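Local structure of glyoxylate reductase (Paecilomyces sp. J18, 3WNV) at residues A[172-177]-A[192-197]; A[221-226]-A[269-274]. The protein probably catalyses the NAD(P)H-dependent reduction of glyoxylate to glycolate, as a fungal member of the D-isomer specific 2-hydroxyacid dehydrogenase family. All blocks are in the same frame, centred on the assembly; numbering follows the deposited sequence.

Interaction 1 (A[172-177]-A[192-197]); sequences RARAFG and LEDGAK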
ATOM      1  N   ARG A 172     -10.308 -14.543   4.342  1.00 12.34           N
ATOM      2  CA  ARG A 172      -9.458 -15.292   5.272  1.00 10.37           C
ATOM      3  C   ARG A 172     -10.022 -15.250   6.675  1.00 10.75           C
ATOM      4  O   ARG A 172     -10.149 -16.298   7.331  1.00 11.70           O
ATOM      5  CB  ARG A 172      -8.049 -14.718   5.256  1.00  7.69           C
ATOM      6  CG  ARG A 172      -7.254 -15.065   3.980  1.00  9.51           C
ATOM      7  CD  ARG A 172      -6.224 -13.978   3.667  1.00  9.92           C
ATOM      8  NE  ARG A 172      -5.434 -14.330   2.471  1.00 12.01           N
ATOM      9  CZ  ARG A 172      -5.884 -14.301   1.210  1.00 13.87           C
ATOM     10  NH1 ARG A 172      -7.143 -13.927   0.904  1.00 13.15           N
ATOM     11  NH2 ARG A 172      -5.057 -14.672   0.241  1.00 16.65           N
ATOM     12  N   ALA A 173     -10.345 -14.042   7.143  1.00 10.00           N
ATOM     13  CA  ALA A 173     -10.824 -13.866   8.515  1.00  9.49           C
ATOM     14  C   ALA A 173     -12.091 -14.660   8.817  1.00 12.02           C
ATOM     15  O   ALA A 173     -12.259 -15.135   9.933  1.00 12.16           O
ATOM     16  CB  ALA A 173     -11.057 -12.396   8.809  1.00 10.93           C
ATOM     17  N   ARG A 174     -12.998 -14.793   7.851  1.00 12.21           N
ATOM     18  CA  ARG A 174     -14.168 -15.626   8.067  1.00 17.34           C
ATOM     19  C   ARG A 174     -13.823 -17.094   8.340  1.00 19.27           C
ATOM     20  O   ARG A 174     -14.516 -17.770   9.120  1.00 14.51           O
ATOM     21  CB  ARG A 174     -15.152 -15.533   6.878  1.00 16.16           C
ATOM     22  CG  ARG A 174     -16.169 -14.426   7.062  1.00 22.86           C
ATOM     23  CD  ARG A 174     -17.245 -14.406   5.948  1.00 30.30           C
ATOM     24  NE  ARG A 174     -16.617 -14.064   4.695  1.00 34.87           N
ATOM     25  CZ  ARG A 174     -16.616 -12.850   4.145  1.00 29.19           C
ATOM     26  NH1 ARG A 174     -17.272 -11.820   4.691  1.00 27.75           N
ATOM     27  NH2 ARG A 174     -15.966 -12.683   3.020  1.00 28.41           N
ATOM     28  N   ALA A 175     -12.784 -17.585   7.678  1.00 14.51           N
ATOM     29  CA  ALA A 175     -12.342 -18.960   7.883  1.00 14.70           C
ATOM     30  C   ALA A 175     -11.759 -19.138   9.280  1.00 13.49           C
ATOM     31  O   ALA A 175     -11.722 -20.275   9.796  1.00 15.04           O
ATOM     32  CB  ALA A 175     -11.353 -19.383   6.806  1.00 11.86           C
ATOM     33  N   PHE A 176     -11.354 -18.028   9.903  1.00 12.59           N
ATOM     34  CA  PHE A 176     -10.900 -18.026  11.304  1.00 17.67           C
ATOM     35  C   PHE A 176     -12.071 -17.842  12.268  1.00 15.53           C
ATOM     36  O   PHE A 176     -11.865 -17.743  13.471  1.00 14.36           O
ATOM     37  CB  PHE A 176      -9.818 -16.957  11.578  1.00 12.98           C
ATOM     38  CG  PHE A 176      -8.473 -17.262  10.973  1.00 11.48           C
ATOM     39  CD1 PHE A 176      -8.285 -17.233   9.596  1.00 16.36           C
ATOM     40  CD2 PHE A 176      -7.381 -17.530  11.780  1.00 16.84           C
ATOM     41  CE1 PHE A 176      -7.054 -17.507   9.034  1.00 14.25           C
ATOM     42  CE2 PHE A 176      -6.136 -17.810  11.222  1.00 19.67           C
ATOM     43  CZ  PHE A 176      -5.963 -17.795   9.855  1.00 18.38           C
ATOM     44  N   GLY A 177     -13.297 -17.826  11.744  1.00 14.88           N
ATOM     45  CA  GLY A 177     -14.487 -17.723  12.569  1.00 12.87           C
ATOM     46  C   GLY A 177     -14.911 -16.305  12.948  1.00 15.99           C
ATOM     47  O   GLY A 177     -15.742 -16.130  13.857  1.00 13.71           O
ATOM     48  N   LEU A 192     -19.858  -7.060  -4.066  1.00 23.20           N
ATOM     49  CA  LEU A 192     -18.576  -6.473  -3.662  1.00 22.62           C
ATOM     50  C   LEU A 192     -18.447  -6.431  -2.144  1.00 26.46           C
ATOM     51  O   LEU A 192     -17.333  -6.321  -1.625  1.00 26.20           O
ATOM     52  CB  LEU A 192     -18.390  -5.071  -4.245  1.00 22.97           C
ATOM     53  CG  LEU A 192     -18.253  -4.989  -5.755  1.00 23.10           C
ATOM     54  CD1 LEU A 192     -18.030  -3.537  -6.225  1.00 26.45           C
ATOM     55  CD2 LEU A 192     -17.137  -5.900  -6.178  1.00 28.26           C
ATOM     56  N   GLU A 193     -19.583  -6.506  -1.438  1.00 24.37           N
ATOM     57  CA  GLU A 193     -19.591  -6.633   0.022  1.00 25.01           C
ATOM     58  C   GLU A 193     -19.173  -8.037   0.359  1.00 29.09           C
ATOM     59  O   GLU A 193     -18.553  -8.288   1.408  1.00 24.86           O
ATOM     60  CB  GLU A 193     -20.976  -6.380   0.605  1.00 20.82           C
ATOM     61  CG  GLU A 193     -21.449  -4.968   0.480  1.00 26.70           C
ATOM     62  CD  GLU A 193     -22.653  -4.697   1.373  1.00 28.93           C
ATOM     63  OE1 GLU A 193     -23.556  -5.568   1.451  1.00 34.58           O
ATOM     64  OE2 GLU A 193     -22.687  -3.619   2.006  1.00 23.82           O
ATOM     65  N   ASP A 194     -19.531  -8.951  -0.534  1.00 32.73           N
ATOM     66  CA  ASP A 194     -19.101 -10.345  -0.453  1.00 33.19           C
ATOM     67  C   ASP A 194     -19.405 -10.935   0.932  1.00 29.49           C
ATOM     68  O   ASP A 194     -18.614 -11.702   1.461  1.00 28.19           O
ATOM     69  CB  ASP A 194     -17.592 -10.458  -0.802  1.00 31.65           C
ATOM     70  CG  ASP A 194     -17.160 -11.889  -1.122  1.00 34.82           C
ATOM     71  OD1 ASP A 194     -16.027 -12.274  -0.770  1.00 37.72           O
ATOM     72  OD2 ASP A 194     -17.953 -12.626  -1.743  1.00 34.55           O
ATOM     73  N   GLY A 195     -20.538 -10.559   1.524  1.00 28.97           N
ATOM     74  CA  GLY A 195     -20.904 -11.079   2.838  1.00 25.25           C
ATOM     75  C   GLY A 195     -20.803 -10.137   4.041  1.00 27.33           C
ATOM     76  O   GLY A 195     -21.520 -10.306   5.029  1.00 26.30           O
ATOM     77  N   ALA A 196     -19.934  -9.132   3.961  1.00 26.63           N
ATOM     78  CA  ALA A 196     -19.718  -8.196   5.075  1.00 23.62           C
ATOM     79  C   ALA A 196     -20.870  -7.225   5.289  1.00 24.27           C
ATOM     80  O   ALA A 196     -21.518  -6.805   4.325  1.00 27.83           O
ATOM     81  CB  ALA A 196     -18.421  -7.429   4.867  1.00 16.28           C
ATOM     82  N   LYS A 197     -21.093  -6.861   6.553  1.00 20.65           N
ATOM     83  CA  LYS A 197     -22.139  -5.944   6.999  1.00 22.94           C
ATOM     84  C   LYS A 197     -21.716  -4.456   7.040  1.00 21.16           C
ATOM     85  O   LYS A 197     -20.736  -4.071   7.689  1.00 15.51           O
ATOM     86  CB  LYS A 197     -22.559  -6.375   8.394  1.00 23.05           C
ATOM     87  CG  LYS A 197     -23.639  -5.552   9.013  1.00 31.10           C
ATOM     88  CD  LYS A 197     -24.298  -6.362  10.129  1.00 35.29           C
ATOM     89  CE  LYS A 197     -25.586  -5.719  10.595  1.00 41.96           C
ATOM     90  NZ  LYS A 197     -25.368  -4.906  11.824  1.00 43.33           N
TER
HETATM   91  O   HOH W   1     -14.865 -11.134   1.167  1.00 25.56           O
HETATM   92  O   HOH W   2     -16.426  -9.490   2.695  1.00 29.13           O
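The carboxylate oxygen OD1 of Asp194 is gripped by several groups: by a salt bridge from Arg171, one residue before 172-177, probably by water 1, whose O lies a short 2.5 Å from Asp194 OD1, and by the charge of Arg174, whose NH2 stands 3.8 Å from Asp194 OD1 in a long salt bridge. Water 1 closes the gap, since it also accepts a weak bond of 2.7 Å from Arg174 NH2. A second water accepts from Arg174 NH1 at 3.2 Å, and its O lies 2.8 Å from Glu193 O, within hydrogen-bonding distance. Both waters sit at the edge of the guanidinium, in its plane, where its N-H groups point. Asp194 O lies instead over one face, 3.2 Å from Arg174 NH2, at an angle too poor for a hydrogen bond. The guanidinium and carboxylate planes stand 87° apart, so no paired, fork-like bridge can form. Arginine suits the place because its long chain, bent at chi3 (-66°), spans from helix 164-175 to the turn. Across from it, Glu193 to Ala196 form a type I' turn, with Asp194 and Gly195 both at positive phi, and Ala196 packs on Ile180 and Tyr182 of strand 179-183. Charge and water therefore join the helix end to the turn in this Rossmann-type domain, and Asp194, facing Arg171 closely and Arg174 at longer range, probably stays ionised.

Interaction 2 (A[221-226]-A[269-274]); sequences TRHIIG and VYENEP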
ATOM      1  N   THR A 221      -7.204  11.739   4.459  1.00  9.56           N
ATOM      2  CA  THR A 221      -7.124  10.475   5.193  1.00 11.99           C
ATOM      3  C   THR A 221      -5.876  10.386   6.057  1.00 11.27           C
ATOM      4  O   THR A 221      -5.756   9.455   6.848  1.00 11.16           O
ATOM      5  CB  THR A 221      -7.183   9.241   4.271  1.00 10.67           C
ATOM      6  OG1 THR A 221      -6.074   9.301   3.360  1.00 12.75           O
ATOM      7  CG2 THR A 221      -8.500   9.205   3.464  1.00 11.82           C
ATOM      8  N   ARG A 222      -4.942  11.335   5.899  1.00 10.69           N
ATOM      9  CA  ARG A 222      -3.795  11.412   6.839  1.00  9.89           C
ATOM     10  C   ARG A 222      -4.362  11.569   8.249  1.00 11.65           C
ATOM     11  O   ARG A 222      -5.201  12.445   8.467  1.00 11.68           O
ATOM     12  CB  ARG A 222      -2.899  12.630   6.544  1.00 13.55           C
ATOM     13  CG  ARG A 222      -1.704  12.745   7.504  1.00 17.69           C
ATOM     14  CD  ARG A 222      -0.831  13.931   7.168  1.00 22.83           C
ATOM     15  NE  ARG A 222       0.302  14.058   8.088  1.00 27.03           N
ATOM     16  CZ  ARG A 222       0.258  14.686   9.266  1.00 31.07           C
ATOM     17  NH1 ARG A 222      -0.869  15.260   9.700  1.00 31.95           N
ATOM     18  NH2 ARG A 222       1.347  14.739  10.023  1.00 28.34           N
ATOM     19  N   HIS A 223      -3.933  10.719   9.187  1.00 12.13           N
ATOM     20  CA  HIS A 223      -4.450  10.718  10.568  1.00 14.19           C
ATOM     21  C   HIS A 223      -5.963  10.563  10.689  1.00 14.03           C
ATOM     22  O   HIS A 223      -6.572  11.047  11.669  1.00 13.70           O
ATOM     23  CB  HIS A 223      -4.043  12.015  11.276  1.00 17.38           C
ATOM     24  CG  HIS A 223      -2.577  12.141  11.532  1.00 17.30           C
ATOM     25  ND1 HIS A 223      -2.052  13.075  12.395  1.00 23.14           N
ATOM     26  CD2 HIS A 223      -1.522  11.421  11.067  1.00 17.09           C
ATOM     27  CE1 HIS A 223      -0.735  12.953  12.427  1.00 19.76           C
ATOM     28  NE2 HIS A 223      -0.393  11.954  11.632  1.00 18.34           N
ATOM     29  N   ILE A 224      -6.594   9.912   9.724  1.00 11.89           N
ATOM     30  CA  ILE A 224      -8.009   9.605   9.882  1.00  8.78           C
ATOM     31  C   ILE A 224      -8.300   8.834  11.194  1.00 12.12           C
ATOM     32  O   ILE A 224      -9.377   8.976  11.774  1.00 15.00           O
ATOM     33  CB  ILE A 224      -8.565   8.858   8.664  1.00 11.92           C
ATOM     34  CG1 ILE A 224     -10.093   8.869   8.668  1.00 11.83           C
ATOM     35  CG2 ILE A 224      -7.951   7.459   8.554  1.00 10.83           C
ATOM     36  CD1 ILE A 224     -10.703   8.341   7.357  1.00 15.80           C
ATOM     37  N   ILE A 225      -7.345   8.024  11.665  1.00 12.52           N
ATOM     38  CA  ILE A 225      -7.411   7.467  13.025  1.00  9.74           C
ATOM     39  C   ILE A 225      -6.469   8.274  13.929  1.00 15.50           C
ATOM     40  O   ILE A 225      -5.268   8.105  13.894  1.00 11.98           O
ATOM     41  CB  ILE A 225      -7.030   5.953  13.016  1.00 12.81           C
ATOM     42  CG1 ILE A 225      -7.883   5.216  11.970  1.00 12.20           C
ATOM     43  CG2 ILE A 225      -7.147   5.306  14.419  1.00 11.96           C
ATOM     44  CD1 ILE A 225      -9.323   5.154  12.342  1.00 19.41           C
ATOM     45  N   GLY A 226      -7.019   9.211  14.688  1.00 15.09           N
ATOM     46  CA  GLY A 226      -6.221   9.940  15.645  1.00 16.40           C
ATOM     47  C   GLY A 226      -6.795   9.745  17.042  1.00 17.52           C
ATOM     48  O   GLY A 226      -7.526   8.788  17.269  1.00 12.82           O
ATOM     49  N   VAL A 269       3.163  -1.142   8.181  1.00  7.00           N
ATOM     50  CA  VAL A 269       3.443   0.216   7.665  1.00 10.39           C
ATOM     51  C   VAL A 269       3.460   1.261   8.767  1.00 12.42           C
ATOM     52  O   VAL A 269       2.850   1.061   9.819  1.00 12.28           O
ATOM     53  CB  VAL A 269       2.413   0.632   6.569  1.00  7.98           C
ATOM     54  CG1 VAL A 269       2.559  -0.257   5.358  1.00  9.46           C
ATOM     55  CG2 VAL A 269       0.969   0.600   7.125  1.00  9.87           C
ATOM     56  N   TYR A 270       4.144   2.383   8.524  1.00 13.27           N
ATOM     57  CA  TYR A 270       4.425   3.370   9.568  1.00 15.45           C
ATOM     58  C   TYR A 270       4.401   4.784   9.023  1.00 14.00           C
ATOM     59  O   TYR A 270       4.720   5.025   7.844  1.00 14.19           O
ATOM     60  CB  TYR A 270       5.800   3.108  10.238  1.00 10.91           C
ATOM     61  CG  TYR A 270       5.885   1.662  10.642  1.00  9.45           C
ATOM     62  CD1 TYR A 270       5.343   1.229  11.846  1.00 11.95           C
ATOM     63  CD2 TYR A 270       6.410   0.728   9.760  1.00  9.01           C
ATOM     64  CE1 TYR A 270       5.378  -0.116  12.202  1.00 10.02           C
ATOM     65  CE2 TYR A 270       6.437  -0.609  10.092  1.00 10.94           C
ATOM     66  CZ  TYR A 270       5.905  -1.022  11.301  1.00  9.36           C
ATOM     67  OH  TYR A 270       5.946  -2.364  11.605  1.00 10.94           O
ATOM     68  N   GLU A 271       4.080   5.723   9.893  1.00 10.51           N
ATOM     69  CA  GLU A 271       3.893   7.102   9.448  1.00 13.30           C
ATOM     70  C   GLU A 271       5.124   7.739   8.807  1.00 18.17           C
ATOM     71  O   GLU A 271       4.970   8.519   7.876  1.00 18.57           O
ATOM     72  CB  GLU A 271       3.386   7.969  10.602  1.00 15.32           C
ATOM     73  CG  GLU A 271       3.116   9.412  10.196  1.00 17.04           C
ATOM     74  CD  GLU A 271       2.404  10.198  11.281  1.00 18.69           C
ATOM     75  OE1 GLU A 271       2.178   9.621  12.362  1.00 18.50           O
ATOM     76  OE2 GLU A 271       2.086  11.396  11.058  1.00 22.77           O
ATOM     77  N   ASN A 272       6.325   7.428   9.304  1.00 16.63           N
ATOM     78  CA  ASN A 272       7.549   7.982   8.739  1.00 19.51           C
ATOM     79  C   ASN A 272       8.543   6.920   8.336  1.00 18.98           C
ATOM     80  O   ASN A 272       9.749   7.036   8.594  1.00 18.57           O
ATOM     81  CB  ASN A 272       8.175   8.944   9.735  1.00 20.28           C
ATOM     82  CG  ASN A 272       7.292  10.158   9.965  1.00 28.42           C
ATOM     83  OD1 ASN A 272       7.113  10.971   9.058  1.00 32.12           O
ATOM     84  ND2 ASN A 272       6.730  10.282  11.161  1.00 32.20           N
ATOM     85  N   GLU A 273       8.043   5.871   7.693  1.00 21.65           N
ATOM     86  CA  GLU A 273       8.888   4.716   7.415  1.00 20.80           C
ATOM     87  C   GLU A 273      10.025   5.158   6.487  1.00 20.94           C
ATOM     88  O   GLU A 273       9.835   6.002   5.625  1.00 22.01           O
ATOM     89  CB  GLU A 273       8.058   3.506   6.917  1.00 29.93           C
ATOM     90  CG  GLU A 273       7.487   3.616   5.542  1.00 29.69           C
ATOM     91  CD  GLU A 273       6.667   2.387   5.151  1.00 21.20           C
ATOM     92  OE1 GLU A 273       5.631   2.099   5.827  1.00 15.34           O
ATOM     93  OE2 GLU A 273       7.029   1.741   4.146  1.00 18.61           O
ATOM     94  N   PRO A 274      11.245   4.633   6.710  1.00 23.30           N
ATOM     95  CA  PRO A 274      11.502   3.473   7.581  1.00 21.15           C
ATOM     96  C   PRO A 274      11.671   3.763   9.087  1.00 21.11           C
ATOM     97  O   PRO A 274      11.989   2.830   9.829  1.00 22.08           O
ATOM     98  CB  PRO A 274      12.818   2.936   7.033  1.00 21.15           C
ATOM     99  CG  PRO A 274      13.535   4.195   6.590  1.00 25.54           C
ATOM    100  CD  PRO A 274      12.459   5.080   6.006  1.00 20.59           C
TER
HETATM  101  O   HOH W   3       2.988  12.392   8.797  1.00 34.58           O
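A His-carboxylate hydrogen bond links two surface loops that follow strands 210-213 and 262-267 of the Rossmann-type domain. His223 NE2 donates to Glu271 OE2 over 2.6 Å, and the bond is nearly straight, with an N-H...O angle of 169°. The oxygen lies close to the imidazole plane, at the ring edge, while the donor reaches it from above the carboxylate, 45° out of that plane; the ring and carboxylate planes are perpendicular. Glu271 is extended, its CG anti to the backbone N (chi1 -178°), which carries the carboxylate across to the other loop. Glutamate suits the position through this reach, and its second oxygen, OE1, has a hydrogen-bond partner outside the two loops.

Arg222 approaches the same oxygen obliquely. Its NH2 is 3.6 Å from Glu271 OE2, with that oxygen well out of the guanidinium plane, so charge alone acts here. Water 3 supplies the directed link: it accepts from Arg222 NH2 at 3.1 Å and donates to Glu271 OE2 at 2.6 Å. The fully extended arginine also lays its guanidinium against the imidazole, His223 NE2 lying 3.6 Å above the guanidinium plane, over its centre. Both residues occupy the middle of the type II turn from Thr221 to Ile224, which sets their side chains next to each other; the backbone of His223 is tied to Ala246.

Histidine, arginine and water all converge on Glu271 OE2. The carboxylate would be expected to favour a protonated imidazole, whereas the adjacent guanidinium would oppose it.

Both interactions belong to the NAD-binding domain and its seven-stranded parallel sheet, but to different regions of it. Interaction 1 comes first along the chain, joining the end of helix 164-175 to the turn that leads into the outermost strand 197-198. Interaction 2 follows, between the loops after strands 210-213 and 262-267, on the other side of strand 156-160 in the strand order. Their centres are 26 Å apart and their nearest atoms about 15 Å, so they do not touch. Each uses an arginine, a carboxylate and bridging water, in separate parts of the domain: interaction 1 joins successive connections of the Rossmann-type sheet, whereas interaction 2 joins loops whose strands have strand 237-241 between them.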